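Local coordinates for protein TRAP-type C4-dicarboxylate:H+ symport system substrate-binding component DctP (Shewanella oneidensis, PDB 4MX6) that probably captures C4-dicarboxylates such as succinate in the periplasm and hands them to a TRAP-type proton-coupled symporter, at residues Q160-T165 with S234-S239; P166-S171 with Q299-S304; S171-L176 with V193-V198; N219-T224 with E287-I292; K228-Q233 with L293-S298. All coordinates share one frame; numbering follows the deposited sequence. Where two conformers were deposited one is given.

Contact 1: residues Q160-T165 with S234-S239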
# COMPACT_ATOMS: atom_id res chain seq x y z
N GLN A 160 -5.55 2.34 9.58
CA GLN A 160 -6.51 2.78 10.57
C GLN A 160 -7.82 3.08 9.86
O GLN A 160 -7.82 3.52 8.71
CB GLN A 160 -6.02 4.07 11.25
CG GLN A 160 -4.54 4.12 11.59
CD GLN A 160 -4.04 2.92 12.37
OE1 GLN A 160 -4.79 2.26 13.08
NE2 GLN A 160 -2.75 2.65 12.26
N PHE A 161 -8.95 2.89 10.54
CA PHE A 161 -10.23 3.33 10.01
C PHE A 161 -10.44 4.83 10.27
O PHE A 161 -10.09 5.33 11.34
CB PHE A 161 -11.40 2.62 10.69
CG PHE A 161 -11.47 1.13 10.48
CD1 PHE A 161 -11.58 0.57 9.21
CD2 PHE A 161 -11.49 0.29 11.58
CE1 PHE A 161 -11.69 -0.81 9.05
CE2 PHE A 161 -11.61 -1.07 11.42
CZ PHE A 161 -11.70 -1.62 10.16
N THR A 162 -11.07 5.52 9.33
CA THR A 162 -11.67 6.82 9.62
C THR A 162 -13.13 6.79 9.24
O THR A 162 -13.54 6.04 8.34
CB THR A 162 -10.95 7.99 8.89
OG1 THR A 162 -11.21 7.93 7.49
CG2 THR A 162 -9.46 7.94 9.12
N ALA A 163 -13.91 7.61 9.93
CA ALA A 163 -15.32 7.82 9.62
C ALA A 163 -15.77 9.06 10.38
O ALA A 163 -14.93 9.80 10.92
CB ALA A 163 -16.14 6.59 10.02
N ASN A 164 -17.08 9.29 10.43
CA ASN A 164 -17.62 10.41 11.20
C ASN A 164 -18.28 9.93 12.49
O ASN A 164 -19.12 10.60 13.07
CB ASN A 164 -18.53 11.25 10.32
CG ASN A 164 -17.78 11.83 9.16
OD1 ASN A 164 -16.74 12.46 9.34
ND2 ASN A 164 -18.27 11.60 7.95
N THR A 165 -17.82 8.78 12.96
CA THR A 165 -18.27 8.17 14.20
C THR A 165 -17.15 7.23 14.68
O THR A 165 -16.37 6.74 13.86
CB THR A 165 -19.58 7.39 13.97
OG1 THR A 165 -20.20 7.10 15.22
CG2 THR A 165 -19.32 6.11 13.19
N SER A 234 -14.49 13.04 11.26
CA SER A 234 -14.49 13.44 12.66
C SER A 234 -13.76 12.48 13.60
O SER A 234 -13.38 12.90 14.70
CB SER A 234 -15.92 13.69 13.16
OG SER A 234 -16.67 12.50 13.16
N HIS A 235 -13.59 11.21 13.21
CA HIS A 235 -13.05 10.19 14.10
C HIS A 235 -12.10 9.25 13.39
O HIS A 235 -12.42 8.74 12.32
CB HIS A 235 -14.18 9.37 14.69
CG HIS A 235 -14.98 10.11 15.70
ND1 HIS A 235 -16.04 10.94 15.37
CD2 HIS A 235 -14.85 10.18 17.04
CE1 HIS A 235 -16.53 11.47 16.47
NE2 HIS A 235 -15.82 11.03 17.50
N ILE A 236 -10.95 9.00 14.01
CA ILE A 236 -9.98 8.04 13.49
C ILE A 236 -9.82 6.96 14.54
O ILE A 236 -9.50 7.24 15.68
CB ILE A 236 -8.60 8.70 13.24
CG1 ILE A 236 -8.76 9.90 12.31
CG2 ILE A 236 -7.59 7.68 12.69
CD1 ILE A 236 -7.49 10.71 12.14
N THR A 237 -10.07 5.72 14.14
CA THR A 237 -9.99 4.60 15.05
C THR A 237 -8.68 3.85 14.78
O THR A 237 -8.42 3.41 13.65
CB THR A 237 -11.22 3.69 14.88
OG1 THR A 237 -12.41 4.43 15.20
CG2 THR A 237 -11.15 2.51 15.81
N GLU A 238 -7.84 3.78 15.80
CA GLU A 238 -6.52 3.16 15.69
C GLU A 238 -6.65 1.64 15.79
O GLU A 238 -6.41 1.04 16.83
CB GLU A 238 -5.57 3.72 16.74
CG GLU A 238 -4.11 3.30 16.56
CD GLU A 238 -3.14 4.17 17.37
OE1 GLU A 238 -3.60 5.00 18.16
OE2 GLU A 238 -1.92 4.02 17.21
N SER A 239 -7.04 1.06 14.68
CA SER A 239 -7.40 -0.34 14.56
C SER A 239 -6.23 -1.22 14.12
O SER A 239 -6.23 -2.42 14.39
CB SER A 239 -8.54 -0.44 13.56
OG SER A 239 -8.24 0.34 12.41
O HOH W 1 -13.56 6.18 13.32
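The ring of F161 meets S239 along its CD2 side, S239 OG coming obliquely to within 3.4 Å of F161 CD2, while H241 stacks on it and W311 meets it at a slant. The imidazole of H235 likewise meets the backbone of N164 and T165 obliquely. Both rings stand on one face of an antiparallel strand pair, 160-163 against 235-237, with a classic beta bulge: S234 and H235 face A163. F161 and T237 form a hydrogen-bonded pair, T237 N donating to F161 O at 2.8 Å, and A163 and H235 form the next, bonded both ways. Between them T162 and I236, a non-hydrogen-bonded pair, lie side by side on the other face, T162 CG2 3.8 Å from I236 CG1; beta branches suit extended backbone. The hydroxyl of T162 turns instead to Q233 and Q217. At the S239 end the pairing weakens: F161 N reaches T237 O weakly and also donates to S239 OG at 3.2 Å, OG lying between the backbone N and carbonyl carbon (chi1 46°) and hydrogen-bonded also to H241. A water donates to T165 O and lies 2.8 Å from T237 OG1, which is also hydrogen-bonded to L167 N. Beside the bulge the side chain of N164 supplies an acceptor: S234 N donates to N164 OD1 at 3.0 Å, in the amide plane, with an N-H...O angle of 153°.

Contact 2: residues P166-S171 with Q299-S304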
# COMPACT_ATOMS: atom_id res chain seq x y z
N PRO A 166 -17.05 6.99 16.00
CA PRO A 166 -16.07 6.00 16.48
C PRO A 166 -16.40 4.61 15.97
O PRO A 166 -17.57 4.25 15.85
CB PRO A 166 -16.24 6.04 18.00
CG PRO A 166 -16.86 7.34 18.30
CD PRO A 166 -17.71 7.69 17.11
N LEU A 167 -15.37 3.83 15.70
CA LEU A 167 -15.55 2.45 15.23
C LEU A 167 -15.02 1.46 16.28
O LEU A 167 -14.17 0.59 16.01
CB LEU A 167 -14.94 2.27 13.84
CG LEU A 167 -15.64 3.14 12.78
CD1 LEU A 167 -14.80 3.24 11.52
CD2 LEU A 167 -17.03 2.62 12.46
N LYS A 168 -15.58 1.59 17.47
CA LYS A 168 -15.16 0.82 18.63
C LYS A 168 -15.44 -0.67 18.47
O LYS A 168 -14.66 -1.51 18.92
CB LYS A 168 -15.90 1.31 19.86
CG LYS A 168 -15.35 2.60 20.43
CD LYS A 168 -14.03 2.31 21.12
CE LYS A 168 -13.74 3.28 22.24
NZ LYS A 168 -12.67 2.73 23.11
N GLN A 169 -16.55 -0.98 17.83
CA GLN A 169 -16.96 -2.36 17.63
C GLN A 169 -17.45 -2.53 16.21
O GLN A 169 -17.87 -1.56 15.58
CB GLN A 169 -18.08 -2.75 18.60
CG GLN A 169 -17.68 -2.66 20.05
CD GLN A 169 -18.85 -2.86 20.99
OE1 GLN A 169 -19.63 -1.94 21.22
NE2 GLN A 169 -18.97 -4.06 21.54
N PRO A 170 -17.40 -3.77 15.71
CA PRO A 170 -17.85 -4.03 14.34
C PRO A 170 -19.24 -3.48 14.06
O PRO A 170 -19.48 -3.02 12.94
CB PRO A 170 -17.83 -5.56 14.26
CG PRO A 170 -16.80 -5.96 15.21
CD PRO A 170 -16.80 -4.97 16.33
N SER A 171 -20.14 -3.54 15.03
CA SER A 171 -21.50 -3.07 14.83
C SER A 171 -21.55 -1.60 14.41
O SER A 171 -22.48 -1.17 13.74
CB SER A 171 -22.36 -3.29 16.10
OG SER A 171 -21.83 -2.60 17.21
N GLN A 299 -10.91 13.24 16.21
CA GLN A 299 -10.78 12.57 17.49
C GLN A 299 -10.21 11.18 17.31
O GLN A 299 -10.75 10.37 16.57
CB GLN A 299 -12.14 12.45 18.17
CG GLN A 299 -12.78 13.75 18.58
CD GLN A 299 -13.57 13.60 19.87
OE1 GLN A 299 -13.05 13.10 20.87
NE2 GLN A 299 -14.83 14.01 19.85
N LEU A 300 -9.14 10.89 18.05
CA LEU A 300 -8.56 9.56 18.10
C LEU A 300 -9.40 8.62 18.97
O LEU A 300 -9.76 8.95 20.10
CB LEU A 300 -7.15 9.65 18.68
CG LEU A 300 -6.53 8.28 18.90
CD1 LEU A 300 -6.19 7.67 17.56
CD2 LEU A 300 -5.31 8.37 19.81
N VAL A 301 -9.67 7.44 18.44
CA VAL A 301 -10.44 6.41 19.12
C VAL A 301 -9.51 5.21 19.28
O VAL A 301 -8.92 4.74 18.31
CB VAL A 301 -11.68 5.99 18.27
CG1 VAL A 301 -12.44 4.88 18.93
CG2 VAL A 301 -12.60 7.20 18.04
N THR A 302 -9.34 4.77 20.52
CA THR A 302 -8.46 3.66 20.85
C THR A 302 -9.34 2.43 21.12
O THR A 302 -10.45 2.58 21.59
CB THR A 302 -7.61 4.02 22.10
OG1 THR A 302 -6.70 5.08 21.75
CG2 THR A 302 -6.85 2.84 22.63
N LEU A 303 -8.84 1.24 20.81
CA LEU A 303 -9.58 -0.01 21.07
C LEU A 303 -9.03 -0.70 22.31
O LEU A 303 -7.82 -0.86 22.45
CB LEU A 303 -9.44 -0.98 19.90
CG LEU A 303 -9.95 -0.51 18.54
CD1 LEU A 303 -9.82 -1.62 17.51
CD2 LEU A 303 -11.38 -0.02 18.63
N SER A 304 -9.93 -1.12 23.19
CA SER A 304 -9.54 -1.99 24.29
C SER A 304 -9.19 -3.37 23.74
O SER A 304 -9.51 -3.70 22.60
CB SER A 304 -10.67 -2.14 25.31
OG SER A 304 -11.68 -3.00 24.82
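K168 carries the polar part of this contact: its NZ donates to T302 O at 2.7 Å, arriving nearly along the C=O axis with a C=O...N angle of 168°. The same ammonium group forms a salt bridge with E307 at the start of helix 305-326, so one lysine links the loop, the backbone at T302 and a helix. A lysine suits this place because its long chain can lie on apolar neighbours while the charge continues to polar ones.

The rest is apolar. V301 points its side chain at the loop and divides its two methyls: CG2 packs on P166 CB at 3.8 Å, and CG1, anti to the backbone N (chi1 177°), lies 3.7 Å from K168 CD. Bending of the lysine at chi2 (-73°) swings CD into this position. Further on, L303 brings CD2 to 3.6 Å from K168 O, a methyl resting on the loop backbone, and its side chain also touches W311.

Backbone bonds of V301 go to I236 of strand 235-237 and to E238 just after it rather than to the loop. The arrangement is that of an edge strand, 299-301, outermost in a mixed four-stranded sheet, with an irregular connection laid against V301 and the residues that follow it.

Contact 3: residues S171-L176 with V193-V198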
# COMPACT_ATOMS: atom_id res chain seq x y z
N SER A 171 -20.14 -3.54 15.03
CA SER A 171 -21.50 -3.07 14.83
C SER A 171 -21.55 -1.60 14.41
O SER A 171 -22.48 -1.17 13.74
CB SER A 171 -22.36 -3.29 16.10
OG SER A 171 -21.83 -2.60 17.21
N ASP A 172 -20.54 -0.83 14.81
CA ASP A 172 -20.49 0.60 14.52
C ASP A 172 -20.31 0.89 13.03
O ASP A 172 -20.61 1.99 12.59
CB ASP A 172 -19.39 1.31 15.31
CG ASP A 172 -19.64 1.32 16.80
OD1 ASP A 172 -20.79 1.51 17.21
OD2 ASP A 172 -18.67 1.16 17.59
N ALA A 173 -19.83 -0.09 12.26
CA ALA A 173 -19.60 0.10 10.83
C ALA A 173 -20.81 -0.25 9.96
O ALA A 173 -20.81 0.01 8.76
CB ALA A 173 -18.41 -0.73 10.39
N LYS A 174 -21.85 -0.85 10.56
CA LYS A 174 -22.96 -1.35 9.75
C LYS A 174 -23.62 -0.23 8.97
O LYS A 174 -23.95 0.82 9.52
CB LYS A 174 -24.01 -2.05 10.63
CG LYS A 174 -25.12 -2.72 9.82
CD LYS A 174 -25.90 -3.73 10.66
CE LYS A 174 -26.93 -4.49 9.83
NZ LYS A 174 -26.31 -5.37 8.80
N GLY A 175 -23.81 -0.46 7.67
CA GLY A 175 -24.51 0.47 6.81
C GLY A 175 -23.68 1.66 6.33
O GLY A 175 -24.19 2.50 5.58
N LEU A 176 -22.42 1.76 6.74
CA LEU A 176 -21.59 2.88 6.32
C LEU A 176 -20.88 2.54 5.01
O LEU A 176 -20.49 1.39 4.78
CB LEU A 176 -20.54 3.22 7.38
CG LEU A 176 -21.04 3.72 8.73
CD1 LEU A 176 -19.84 4.08 9.60
CD2 LEU A 176 -22.02 4.88 8.61
N VAL A 193 -18.81 -6.90 8.02
CA VAL A 193 -19.42 -6.12 9.09
C VAL A 193 -20.65 -5.34 8.61
O VAL A 193 -21.14 -4.43 9.29
CB VAL A 193 -18.40 -5.19 9.80
CG1 VAL A 193 -17.33 -6.02 10.52
CG2 VAL A 193 -17.76 -4.20 8.82
N GLY A 194 -21.17 -5.71 7.44
CA GLY A 194 -22.38 -5.08 6.94
C GLY A 194 -22.16 -3.65 6.46
O GLY A 194 -23.12 -2.89 6.31
N ALA A 195 -20.91 -3.26 6.24
CA ALA A 195 -20.61 -1.99 5.59
C ALA A 195 -20.68 -2.14 4.08
O ALA A 195 -20.77 -3.26 3.57
CB ALA A 195 -19.24 -1.48 6.03
N ILE A 196 -20.63 -1.02 3.37
CA ILE A 196 -20.80 -1.01 1.92
C ILE A 196 -19.49 -0.53 1.28
O ILE A 196 -19.18 0.66 1.30
CB ILE A 196 -21.94 -0.05 1.51
CG1 ILE A 196 -23.25 -0.37 2.25
CG2 ILE A 196 -22.14 -0.07 -0.00
CD1 ILE A 196 -23.84 -1.71 1.91
N PRO A 197 -18.71 -1.46 0.71
CA PRO A 197 -17.43 -1.06 0.11
C PRO A 197 -17.62 -0.50 -1.29
O PRO A 197 -18.46 -0.98 -2.05
CB PRO A 197 -16.65 -2.37 0.04
CG PRO A 197 -17.72 -3.43 -0.09
CD PRO A 197 -18.90 -2.92 0.70
N VAL A 198 -16.80 0.50 -1.62
CA VAL A 198 -16.83 1.18 -2.90
C VAL A 198 -15.38 1.26 -3.42
O VAL A 198 -14.55 1.90 -2.79
CB VAL A 198 -17.44 2.61 -2.75
CG1 VAL A 198 -17.55 3.29 -4.10
CG2 VAL A 198 -18.81 2.57 -2.05
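A173 and V193 meet in the tightly packed part of this contact, A173 CB lying 3.9 Å from V193 CG2. The valine puts that methyl between its backbone N and carbonyl carbon, with CG1 beside the N (chi1 -65°). Both side chains are buried, and both also touch W311 of helix 305-326, a place in which a small alanine and a compact valine fit side by side. A195 fills the neighbouring place: its CB sits 3.4 Å from L176 O and 3.5 Å from A173 O, a methyl set against two carbonyl oxygens, with F190 and F178 also on it.

The other side is exposed and held by backbone. A173 to L176 form a type II beta turn, closed by L176 N donating to A173 O at 3.1 Å. G175 has the positive phi (80°) that glycine readily adopts, and its N donates to G194 O at 2.9 Å; the bond is straight at hydrogen, but the donor stands above the carbonyl plane. K174 is exposed; its CA lies 3.6 Å from V193 O, CG passes near G194 O, and NZ comes round near G194, a place that suits a residue without a side chain. I196 N donates to L176 O at 2.8 Å, the start of the parallel pairing of strands 177-180 and 196-199.

G194, also with positive phi, is the C-prime residue of a Schellman motif ending helix 184-191. Strand, helix and parallel neighbouring strand thus make a beta-alpha-beta unit, and this contact lies at the N-terminal ends of its two strands.

Contact 4: residues N219-T224 with E287-I292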
# COMPACT_ATOMS: atom_id res chain seq x y z
N ASN A 219 -6.65 3.81 6.00
CA ASN A 219 -5.34 4.21 5.49
C ASN A 219 -4.34 4.41 6.61
O ASN A 219 -4.69 4.39 7.80
CB ASN A 219 -5.42 5.47 4.60
CG ASN A 219 -4.68 5.26 3.30
OD1 ASN A 219 -3.48 4.95 3.32
ND2 ASN A 219 -5.39 5.32 2.19
N THR A 220 -3.08 4.60 6.23
CA THR A 220 -2.03 4.80 7.20
C THR A 220 -2.01 6.25 7.68
O THR A 220 -2.57 7.14 7.03
CB THR A 220 -0.66 4.47 6.59
OG1 THR A 220 -0.39 5.45 5.58
CG2 THR A 220 -0.64 3.05 6.00
N TRP A 221 -1.34 6.50 8.79
CA TRP A 221 -1.19 7.88 9.27
C TRP A 221 -0.59 8.77 8.19
O TRP A 221 -0.99 9.91 8.04
CB TRP A 221 -0.35 7.97 10.55
CG TRP A 221 -0.92 7.25 11.72
CD1 TRP A 221 -0.40 6.14 12.31
CD2 TRP A 221 -2.11 7.57 12.46
NE1 TRP A 221 -1.18 5.75 13.35
CE2 TRP A 221 -2.24 6.60 13.47
CE3 TRP A 221 -3.07 8.58 12.37
CZ2 TRP A 221 -3.28 6.60 14.38
CZ3 TRP A 221 -4.10 8.58 13.29
CH2 TRP A 221 -4.19 7.60 14.28
N SER A 222 0.41 8.27 7.46
CA SER A 222 1.09 9.09 6.46
C SER A 222 0.15 9.54 5.36
O SER A 222 0.18 10.71 4.98
CB SER A 222 2.27 8.33 5.85
OG SER A 222 2.70 8.95 4.64
N ASN A 223 -0.66 8.65 4.82
CA ASN A 223 -1.63 9.07 3.80
C ASN A 223 -2.74 9.95 4.39
O ASN A 223 -3.18 10.92 3.76
CB ASN A 223 -2.22 7.87 3.07
CG ASN A 223 -1.34 7.38 1.93
OD1 ASN A 223 -0.56 8.16 1.35
ND2 ASN A 223 -1.49 6.12 1.59
N THR A 224 -3.19 9.62 5.59
CA THR A 224 -4.26 10.36 6.24
C THR A 224 -3.84 11.82 6.44
O THR A 224 -4.63 12.74 6.22
CB THR A 224 -4.64 9.69 7.57
OG1 THR A 224 -5.08 8.36 7.33
CG2 THR A 224 -5.75 10.43 8.29
N GLU A 287 5.40 10.47 13.26
CA GLU A 287 5.32 11.91 13.10
C GLU A 287 3.93 12.36 12.69
O GLU A 287 3.40 13.34 13.22
CB GLU A 287 6.34 12.42 12.07
CG GLU A 287 6.28 13.93 11.84
CD GLU A 287 7.16 14.44 10.69
OE1 GLU A 287 7.78 13.63 9.96
OE2 GLU A 287 7.22 15.70 10.52
N ASP A 288 3.35 11.67 11.72
CA ASP A 288 2.10 12.11 11.14
C ASP A 288 0.91 11.83 12.05
O ASP A 288 -0.04 12.61 12.06
CB ASP A 288 1.91 11.51 9.74
CG ASP A 288 2.83 12.15 8.70
OD1 ASP A 288 3.58 13.09 9.07
OD2 ASP A 288 2.77 11.70 7.54
N LYS A 289 0.95 10.75 12.83
CA LYS A 289 -0.05 10.57 13.87
C LYS A 289 -0.04 11.78 14.80
O LYS A 289 -1.09 12.35 15.12
CB LYS A 289 0.20 9.28 14.66
CG LYS A 289 -0.78 9.10 15.82
CD LYS A 289 -0.53 7.82 16.60
CE LYS A 289 -1.49 7.72 17.76
NZ LYS A 289 -1.17 6.52 18.59
N GLN A 290 1.14 12.18 15.26
CA GLN A 290 1.24 13.33 16.17
C GLN A 290 0.76 14.63 15.53
O GLN A 290 0.08 15.41 16.19
CB GLN A 290 2.67 13.48 16.69
CG GLN A 290 2.78 14.49 17.83
CD GLN A 290 1.92 14.11 19.02
OE1 GLN A 290 2.00 12.99 19.52
NE2 GLN A 290 1.10 15.04 19.48
N LEU A 291 1.09 14.87 14.27
CA LEU A 291 0.62 16.09 13.61
C LEU A 291 -0.91 16.12 13.50
O LEU A 291 -1.52 17.17 13.67
CB LEU A 291 1.25 16.24 12.23
CG LEU A 291 2.75 16.55 12.26
CD1 LEU A 291 3.34 16.49 10.86
CD2 LEU A 291 3.06 17.92 12.88
N ILE A 292 -1.52 14.97 13.24
CA ILE A 292 -2.98 14.89 13.21
C ILE A 292 -3.56 15.21 14.59
O ILE A 292 -4.50 15.99 14.72
CB ILE A 292 -3.45 13.53 12.70
CG1 ILE A 292 -3.12 13.41 11.21
CG2 ILE A 292 -4.95 13.35 12.94
CD1 ILE A 292 -3.25 12.00 10.68
O HOH W 2 4.09 11.15 5.22
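W221 and K289 bring their backbones within 5.4 Å, CA to CA, where the first turn of helix 221-226 meets the long helix 260-295. This helix-helix contact is built round a CH-pi interaction, the tryptophan offering a broad flat face and the lysine its aliphatic chain. K289 CB stands 3.7 Å from the centroid of the five-membered ring, only 11° off its normal. With CG anti to the backbone N (chi1 177°) and the chain extended beyond it, the lysine runs beside the indole, CG passing over CE2 and CD lying just beyond the rim near CZ2, and carries NZ to a salt bridge with E238. I292 meets the same ring at its edge, CD1 3.8 Å from CE3, and that methyl also touches T224 CG2, the two side chains crossing at about a right angle. D288 turns to the backbone of S222, and a water donates to its OD2 and accepts from S222 OG, a bridge between two buried polar side chains.

The start of the shorter helix is fixed locally. T220 is its N-cap, with OG1 accepting a weak bond from N223 N, while T220 O receives both the N and the OG1 of T224. N219 and N223, seen to bind succinate through their ND2 atoms, are also joined to each other, which probably helps to position both for the ligand. N219 OD1 takes T220 N on a lone pair in its amide plane and, from above that plane, N223 ND2 at 2.9 Å.

Contact 5: residues K228-Q233 with L293-S298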
# COMPACT_ATOMS: atom_id res chain seq x y z
N LYS A 228 -4.89 14.97 3.89
CA LYS A 228 -5.83 15.76 4.70
C LYS A 228 -7.16 15.06 4.92
O LYS A 228 -8.18 15.71 5.15
CB LYS A 228 -6.04 17.18 4.14
CG LYS A 228 -4.74 17.93 3.91
CD LYS A 228 -3.89 18.03 5.15
CE LYS A 228 -2.44 18.33 4.82
NZ LYS A 228 -1.54 18.03 5.96
N PHE A 229 -7.16 13.73 4.92
CA PHE A 229 -8.38 13.01 5.20
C PHE A 229 -8.91 13.37 6.60
O PHE A 229 -10.12 13.36 6.83
CB PHE A 229 -8.19 11.49 5.13
CG PHE A 229 -7.75 10.94 3.78
CD1 PHE A 229 -7.94 11.64 2.59
CD2 PHE A 229 -7.15 9.70 3.72
CE1 PHE A 229 -7.52 11.09 1.38
CE2 PHE A 229 -6.74 9.15 2.54
CZ PHE A 229 -6.92 9.84 1.36
N TYR A 230 -8.00 13.67 7.52
CA TYR A 230 -8.39 13.99 8.89
C TYR A 230 -9.16 15.31 8.99
O TYR A 230 -9.80 15.57 10.00
CB TYR A 230 -7.17 14.03 9.82
CG TYR A 230 -6.21 15.17 9.56
CD1 TYR A 230 -5.28 15.10 8.54
CD2 TYR A 230 -6.22 16.32 10.34
CE1 TYR A 230 -4.38 16.14 8.30
CE2 TYR A 230 -5.34 17.36 10.11
CZ TYR A 230 -4.43 17.28 9.08
OH TYR A 230 -3.52 18.30 8.83
N GLU A 231 -9.11 16.16 7.95
CA GLU A 231 -9.86 17.41 7.95
C GLU A 231 -11.32 17.22 7.55
O GLU A 231 -12.12 18.15 7.69
CB GLU A 231 -9.19 18.44 7.03
CG GLU A 231 -7.79 18.82 7.51
CD GLU A 231 -7.13 19.92 6.69
OE1 GLU A 231 -7.67 20.33 5.65
OE2 GLU A 231 -6.03 20.35 7.09
N VAL A 232 -11.68 16.02 7.10
CA VAL A 232 -13.03 15.75 6.61
C VAL A 232 -13.59 14.45 7.19
O VAL A 232 -14.56 13.88 6.67
CB VAL A 232 -13.08 15.73 5.06
CG1 VAL A 232 -12.93 17.14 4.52
CG2 VAL A 232 -12.02 14.81 4.49
N GLN A 233 -13.00 14.02 8.30
CA GLN A 233 -13.45 12.85 9.05
C GLN A 233 -13.39 13.19 10.53
O GLN A 233 -12.33 13.58 11.01
CB GLN A 233 -12.54 11.64 8.76
CG GLN A 233 -12.57 11.19 7.32
CD GLN A 233 -13.74 10.27 7.05
OE1 GLN A 233 -13.59 9.05 7.09
NE2 GLN A 233 -14.90 10.82 6.77
N LEU A 293 -2.99 14.62 15.63
CA LEU A 293 -3.44 14.92 16.98
C LEU A 293 -3.27 16.42 17.30
O LEU A 293 -4.18 17.04 17.86
CB LEU A 293 -2.69 14.06 18.00
CG LEU A 293 -2.92 12.55 17.87
CD1 LEU A 293 -2.19 11.81 18.99
CD2 LEU A 293 -4.40 12.17 17.84
N ASP A 294 -2.13 16.99 16.92
CA ASP A 294 -1.85 18.40 17.19
C ASP A 294 -2.94 19.31 16.60
O ASP A 294 -3.23 20.37 17.14
CB ASP A 294 -0.51 18.84 16.58
CG ASP A 294 0.69 18.26 17.30
OD1 ASP A 294 0.55 17.75 18.43
OD2 ASP A 294 1.80 18.33 16.72
N SER A 295 -3.51 18.91 15.47
CA SER A 295 -4.48 19.74 14.77
C SER A 295 -5.79 19.90 15.54
O SER A 295 -6.50 20.89 15.35
CB SER A 295 -4.80 19.16 13.39
OG SER A 295 -5.70 18.06 13.49
N LYS A 296 -6.09 18.93 16.39
CA LYS A 296 -7.35 18.89 17.13
C LYS A 296 -8.59 18.81 16.23
O LYS A 296 -9.70 19.09 16.69
CB LYS A 296 -7.43 20.08 18.12
CG LYS A 296 -6.33 20.00 19.18
CD LYS A 296 -6.26 21.21 20.10
CE LYS A 296 -4.92 21.25 20.84
NZ LYS A 296 -4.45 22.64 21.11
N LEU A 297 -8.43 18.41 14.97
CA LEU A 297 -9.55 18.38 14.03
C LEU A 297 -10.28 17.05 13.98
O LEU A 297 -11.40 16.97 13.50
CB LEU A 297 -9.08 18.74 12.63
CG LEU A 297 -8.60 20.18 12.45
CD1 LEU A 297 -8.13 20.43 11.01
CD2 LEU A 297 -9.70 21.16 12.82
N SER A 298 -9.63 16.01 14.47
CA SER A 298 -10.22 14.68 14.40
C SER A 298 -9.91 13.93 15.68
O SER A 298 -8.78 13.97 16.19
CB SER A 298 -9.69 13.92 13.18
OG SER A 298 -10.43 12.74 12.96
O HOH W 3 -12.02 16.83 10.87
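Y230 directs its ring toward the end of helix 260-295, its CD2-CE2 side facing S295. The hydroxyl of S295 approaches obliquely, OG 3.5 Å from CE2. CG of the tyrosine lies between its backbone N and carbonyl carbon (chi1 68°), the crowded position. Over one face of the ring, offset toward its rim, lies CG of the adjacent E231. That same methylene is touched by L297 CD1 at 3.9 Å, the glutamate and leucine side chains crossing obliquely, with the leucine methyl also near the ring at CE2. Thus the aliphatic part of an exposed glutamate serves as apolar cover.

S298 faces the other end of the loop. Its OG, anti to the backbone N (chi1 -169°), donates to Q233 O at 2.8 Å from above the carbonyl plane, a job for a small hydroxyl at a buried place. Nearby, a water lies 2.7 Å from both Y230 O and L297 O. S295 OG, hydrogen-bonded also to I292 O, accepts from L297 N at 3.1 Å in an ST turn at the C-terminal end of the helix, where K296 adopts positive phi.

On the chain, the loop connects helix 221-226 to strand 235-237, and the second segment leads from helix 260-295 into strand 299-301. Y230 and S298 both touch I236 of the intervening strand, while F229 and Q233 reach helix 205-210 on L209.

In the fold
Following the chain, segment 160-165 opens contact 1, which closes 69 residues after its end at 234-239. The next loop, 166-171, opens contact 2, whose partner is strand 299-301; contacts 1 and 2 therefore cross, and the two later strands are neighbours in one sheet. Contact 3 closes quickly, within the spans of both, and shares S171 with contact 2. Contacts 4 and 5 open within the span of contact 1 and close beyond it on helix 260-295 and the turn that follows, crossing contact 1 and each other but lying within contact 2. Sheet, long helix and beta-alpha-beta unit are thus tied together; Q160 N to N219 O links contacts 1 and 4, and I292 packing on Y230 contacts 4 and 5.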